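Local structure of cupin 2 conserved barrel domain protein (Desulfovibrio desulfuricans subsp. desulfuricans str. G20, 2Q30) at residues F40-L46 with V94-M100; V61-G66 with A78-A82. The protein is of unknown function but adopts the double-stranded beta-helix fold of the RmlC-like cupins, in which it may bind a small ligand or metal. All coordinates share one frame; numbering follows the deposited sequence.

Contact 1: F40-L46 with V94-M100; sequences FKAGQEL and VRAVTDM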
# COMPACT_ATOMS: atom_id res chain seq x y z
N PHE A 40 6.57 -10.80 -9.19
CA PHE A 40 7.00 -10.99 -10.55
C PHE A 40 8.49 -11.18 -10.64
O PHE A 40 9.24 -10.51 -9.94
CB PHE A 40 6.73 -9.72 -11.35
CG PHE A 40 5.32 -9.23 -11.29
CD1 PHE A 40 4.38 -9.67 -12.20
CD2 PHE A 40 4.93 -8.28 -10.34
CE1 PHE A 40 3.07 -9.20 -12.17
CE2 PHE A 40 3.62 -7.80 -10.30
CZ PHE A 40 2.70 -8.26 -11.23
N LYS A 41 8.88 -12.10 -11.51
CA LYS A 41 10.26 -12.18 -11.98
C LYS A 41 10.31 -11.10 -13.05
O LYS A 41 9.26 -10.73 -13.62
CB LYS A 41 10.63 -13.53 -12.59
CG LYS A 41 10.75 -14.71 -11.60
CD LYS A 41 11.85 -14.52 -10.54
CE LYS A 41 13.29 -14.46 -11.05
NZ LYS A 41 14.23 -14.10 -9.92
N ALA A 42 11.50 -10.57 -13.29
CA ALA A 42 11.73 -9.53 -14.31
C ALA A 42 11.14 -9.97 -15.65
O ALA A 42 11.31 -11.13 -16.05
CB ALA A 42 13.25 -9.25 -14.46
N GLY A 43 10.38 -9.08 -16.29
CA GLY A 43 9.73 -9.38 -17.57
C GLY A 43 8.34 -9.98 -17.46
O GLY A 43 7.65 -10.05 -18.47
N GLN A 44 7.93 -10.42 -16.27
CA GLN A 44 6.57 -10.96 -16.10
C GLN A 44 5.60 -9.80 -15.98
O GLN A 44 5.98 -8.64 -15.69
CB GLN A 44 6.47 -11.88 -14.90
CG GLN A 44 7.35 -13.12 -15.02
CD GLN A 44 7.11 -14.12 -13.90
OE1 GLN A 44 6.83 -13.74 -12.77
NE2 GLN A 44 7.27 -15.40 -14.19
N GLU A 45 4.33 -10.13 -16.19
CA GLU A 45 3.29 -9.14 -16.28
C GLU A 45 1.95 -9.64 -15.79
O GLU A 45 1.61 -10.78 -16.02
CB GLU A 45 3.16 -8.80 -17.76
CG GLU A 45 2.23 -7.68 -18.15
CD GLU A 45 2.14 -7.53 -19.66
OE1 GLU A 45 3.06 -8.00 -20.38
OE2 GLU A 45 1.14 -6.93 -20.12
N LEU A 46 1.22 -8.76 -15.13
CA LEU A 46 -0.16 -8.97 -14.76
C LEU A 46 -0.82 -8.30 -15.96
O LEU A 46 -0.67 -7.07 -16.11
CB LEU A 46 -0.51 -8.24 -13.47
CG LEU A 46 -1.97 -8.15 -13.05
CD1 LEU A 46 -2.60 -9.54 -12.93
CD2 LEU A 46 -2.01 -7.39 -11.75
N VAL A 94 0.18 -4.59 -14.79
CA VAL A 94 1.51 -4.31 -14.23
C VAL A 94 2.54 -5.12 -14.99
O VAL A 94 2.30 -6.29 -15.21
CB VAL A 94 1.59 -4.68 -12.75
CG1 VAL A 94 2.98 -4.45 -12.22
CG2 VAL A 94 0.56 -3.88 -11.93
N ARG A 95 3.66 -4.50 -15.37
CA ARG A 95 4.76 -5.16 -16.05
C ARG A 95 6.01 -4.97 -15.19
O ARG A 95 6.30 -3.86 -14.79
CB ARG A 95 4.95 -4.54 -17.42
CG ARG A 95 5.84 -5.32 -18.34
CD ARG A 95 5.82 -4.67 -19.71
NE ARG A 95 4.52 -4.87 -20.32
CZ ARG A 95 3.83 -4.00 -21.06
NH1 ARG A 95 4.21 -2.75 -21.28
NH2 ARG A 95 2.66 -4.39 -21.53
N ALA A 96 6.72 -6.05 -14.91
CA ALA A 96 7.92 -5.99 -14.10
C ALA A 96 9.14 -5.82 -15.01
O ALA A 96 9.34 -6.62 -15.94
CB ALA A 96 8.07 -7.24 -13.32
N VAL A 97 9.94 -4.78 -14.76
CA VAL A 97 11.22 -4.58 -15.46
C VAL A 97 12.29 -5.40 -14.71
O VAL A 97 13.08 -6.09 -15.32
CB VAL A 97 11.60 -3.08 -15.60
CG1 VAL A 97 13.04 -2.94 -16.11
CG2 VAL A 97 10.59 -2.37 -16.54
N THR A 98 12.32 -5.25 -13.38
CA THR A 98 13.19 -6.03 -12.51
C THR A 98 12.27 -7.00 -11.77
O THR A 98 11.04 -6.95 -11.92
CB THR A 98 13.92 -5.16 -11.43
OG1 THR A 98 12.96 -4.59 -10.52
CG2 THR A 98 14.73 -4.03 -12.05
N ASP A 99 12.85 -7.87 -10.94
CA ASP A 99 12.02 -8.71 -10.03
C ASP A 99 11.25 -7.70 -9.17
O ASP A 99 11.83 -6.72 -8.70
CB ASP A 99 12.84 -9.62 -9.14
CG ASP A 99 13.56 -10.72 -9.91
OD1 ASP A 99 13.32 -10.93 -11.11
OD2 ASP A 99 14.34 -11.42 -9.25
N MSE A 100 9.96 -7.93 -8.99
CA MSE A 100 9.09 -6.91 -8.43
C MSE A 100 7.96 -7.49 -7.63
O MSE A 100 7.43 -8.55 -7.96
CB MSE A 100 8.50 -6.14 -9.60
CG MSE A 100 7.81 -4.85 -9.27
SE MSE A 100 6.77 -4.31 -10.82
CE MSE A 100 5.21 -5.23 -10.47
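Phe40 and Met100 form an antiparallel hydrogen-bonded pair, as do Leu46 and Val94, with Glu45 and Arg95 as a non-hydrogen-bonded pair; between them both chains pass from one sheet of the double-stranded beta-helix to the other, the corner of a cupin barrel. The bend in 40-46 is a type II turn from Lys41 to Gln44, where Gly43 takes a positive phi and still gives its N to Ala96 O at 2.7 Å. Inside the corner the small Ala96 lets the chains close up, its CB lying 3.4 Å from Phe40 CB. The Phe40 side chain crosses Val94 at about a right angle, bringing ring atom CE2 3.9 Å from Val94 CG1, while Leu46 CB lies at the ring edge, in plane. Met100, modelled as selenomethionine, runs alongside Phe40 in the same direction, making an oblique Met-aromatic contact with the selenium 5.2 Å from the ring centroid. These apolar groups suit a buried face; Phe22 also packs on Phe40 and Leu46. On the other face, Glu45 and Arg95 run side by side in a weak salt bridge. Both oxygens lie at the guanidinium edge, although the carboxylate plane is turned 85° from the guanidinium. The stronger partner of Arg95 is Asp73, whose OD1 takes a salt bridge from NH2. At the turn, Asp99 ties down both backbone and side chain of 40-46. Its OD1 uses the anti lone pair to accept from Ala42 N at 2.9 Å. Lys41, bent at chi2 and chi3, curls back so that NZ reaches Asp99 OD2 at 2.8 Å, on the syn side but 33° out of the carboxylate plane.

Contact 2: V61-G66 with A78-A82; sequences VLEGEG and APRGA
At the edge of the Arg80 guanidinium, in its plane, sits a water that accepts from NH1 and donates to Leu62 O, while Glu63 OE1 approaches the group obliquely with the carboxylate plane turned 51° from it. That oxygen is 4.4 Å from Arg80 NE and well out of the guanidinium plane; no N-H points at it, and within the subunit the two charges are merely near each other. Glu63 OE1 instead makes its salt bridge with Arg80 NH1 of the second subunit, and Arg80 NH1 makes one with Glu63 OE1 of that subunit. The long arginine suits this place because its aliphatic part lies over the bend of 61-66: CG, anti to the backbone N (chi1 -176°), comes 3.6 Å from Leu62 O, and CD lies 3.4 Å from Glu63 OE1. A second water joins Arg80 N to Glu65 OE2, and the same carboxylate oxygen lies 3.7 Å from Pro79 CB.

Next to the arginine backbone, Val61 packs into the type II turn running from Pro79 to Ala82. Its CB meets Pro79 O at 3.4 Å and its CG2 faces the methyl of Ala78; the short branched valine fills the turn, and the single methyl of Ala78 leaves room for it. Gly81, at phi 85°, supplies the turn's positive-phi position and donates its N to Val61 O at 2.7 Å, while Val61 N binds Ala82 O. At the far end Gly66 and Ala78 form an antiparallel hydrogen-bonded pair.

Phe68 of strand 66-69 packs against Val61, Ala78 and Ala82. Leu62 and Glu63 both face Lys101 of strand 100-107 in a classic beta bulge, and Ala82 begins strand 82-87, which continues the sheet into the second subunit.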
# COMPACT_ATOMS: atom_id res chain seq x y z
N VAL A 61 4.05 -0.24 -5.32
CA VAL A 61 5.26 -1.00 -5.66
C VAL A 61 6.09 -1.09 -4.38
O VAL A 61 6.60 -0.09 -3.90
CB VAL A 61 6.10 -0.37 -6.80
CG1 VAL A 61 7.26 -1.26 -7.14
CG2 VAL A 61 5.22 -0.12 -8.05
N LEU A 62 6.21 -2.30 -3.85
CA LEU A 62 6.96 -2.57 -2.62
C LEU A 62 8.42 -2.78 -2.86
O LEU A 62 9.23 -2.44 -2.02
CB LEU A 62 6.45 -3.85 -1.98
CG LEU A 62 4.96 -3.95 -1.69
CD1 LEU A 62 4.68 -5.37 -1.20
CD2 LEU A 62 4.56 -2.89 -0.67
N GLU A 63 8.75 -3.45 -3.96
CA GLU A 63 10.13 -3.77 -4.28
C GLU A 63 10.26 -3.91 -5.76
O GLU A 63 9.32 -4.39 -6.44
CB GLU A 63 10.54 -5.05 -3.53
CG GLU A 63 11.94 -5.64 -3.81
CD GLU A 63 13.13 -4.78 -3.41
OE1 GLU A 63 12.99 -3.60 -3.06
OE2 GLU A 63 14.27 -5.30 -3.49
N GLY A 64 11.41 -3.46 -6.27
CA GLY A 64 11.71 -3.52 -7.69
C GLY A 64 11.09 -2.40 -8.47
O GLY A 64 10.50 -1.47 -7.89
N GLU A 65 11.26 -2.48 -9.79
CA GLU A 65 10.78 -1.47 -10.73
C GLU A 65 9.99 -2.12 -11.83
O GLU A 65 10.30 -3.23 -12.28
CB GLU A 65 11.91 -0.72 -11.44
CG GLU A 65 12.56 0.44 -10.69
CD GLU A 65 13.16 1.52 -11.65
OE1 GLU A 65 13.66 1.16 -12.76
OE2 GLU A 65 13.13 2.73 -11.29
N GLY A 66 9.01 -1.37 -12.31
CA GLY A 66 8.17 -1.82 -13.38
C GLY A 66 7.42 -0.68 -14.03
O GLY A 66 7.88 0.48 -14.05
N ALA A 78 6.74 2.73 -12.90
CA ALA A 78 6.33 2.28 -11.58
C ALA A 78 7.59 1.94 -10.78
O ALA A 78 7.91 0.77 -10.58
CB ALA A 78 5.39 1.08 -11.73
N PRO A 79 8.34 2.98 -10.36
CA PRO A 79 9.50 2.71 -9.55
C PRO A 79 9.06 2.23 -8.17
O PRO A 79 7.88 2.34 -7.82
CB PRO A 79 10.19 4.07 -9.48
CG PRO A 79 9.07 5.04 -9.57
CD PRO A 79 8.19 4.43 -10.61
N ARG A 80 10.01 1.75 -7.37
CA ARG A 80 9.70 1.29 -6.02
C ARG A 80 9.04 2.42 -5.26
O ARG A 80 9.45 3.57 -5.36
CB ARG A 80 10.97 0.82 -5.31
CG ARG A 80 10.73 0.21 -3.92
CD ARG A 80 12.04 -0.30 -3.34
NE ARG A 80 13.01 0.77 -3.07
CZ ARG A 80 13.02 1.60 -2.01
NH1 ARG A 80 12.10 1.55 -1.07
NH2 ARG A 80 13.97 2.52 -1.92
N GLY A 81 7.97 2.12 -4.54
CA GLY A 81 7.26 3.13 -3.80
C GLY A 81 6.21 3.90 -4.60
O GLY A 81 5.54 4.75 -4.04
N ALA A 82 6.08 3.63 -5.90
CA ALA A 82 5.06 4.28 -6.72
C ALA A 82 3.73 3.66 -6.39
O ALA A 82 3.67 2.47 -6.03
CB ALA A 82 5.37 4.15 -8.22
O HOH W 1 9.85 -0.40 -0.43
O HOH W 2 12.68 2.47 -8.15

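How the contacts relate
Contact 1 and contact 2 are neighbouring corners of one cupin barrel, their centres 10 Å apart. Along the chain contact 2 is nested within the loop closed by contact 1: 40-46 comes first, then 61-66 and 78-82, and finally 94-100. At each corner the paired chains cross between the five-stranded sheet, containing 34-40, 100-107, 56-63 and 82-87, and the four-stranded sheet of 45-49, 92-96, 66-69 and 75-78. Segments 61-66 and 94-100 meet directly: Val97 N lies 2.9 Å from Glu65 O and Thr98 OG1 2.8 Å from Glu65 N, both probable hydrogen bonds. These stitch the crossovers side by side, so the four passages form one continuous bonded edge, with contact 2 extending to the subunit interface.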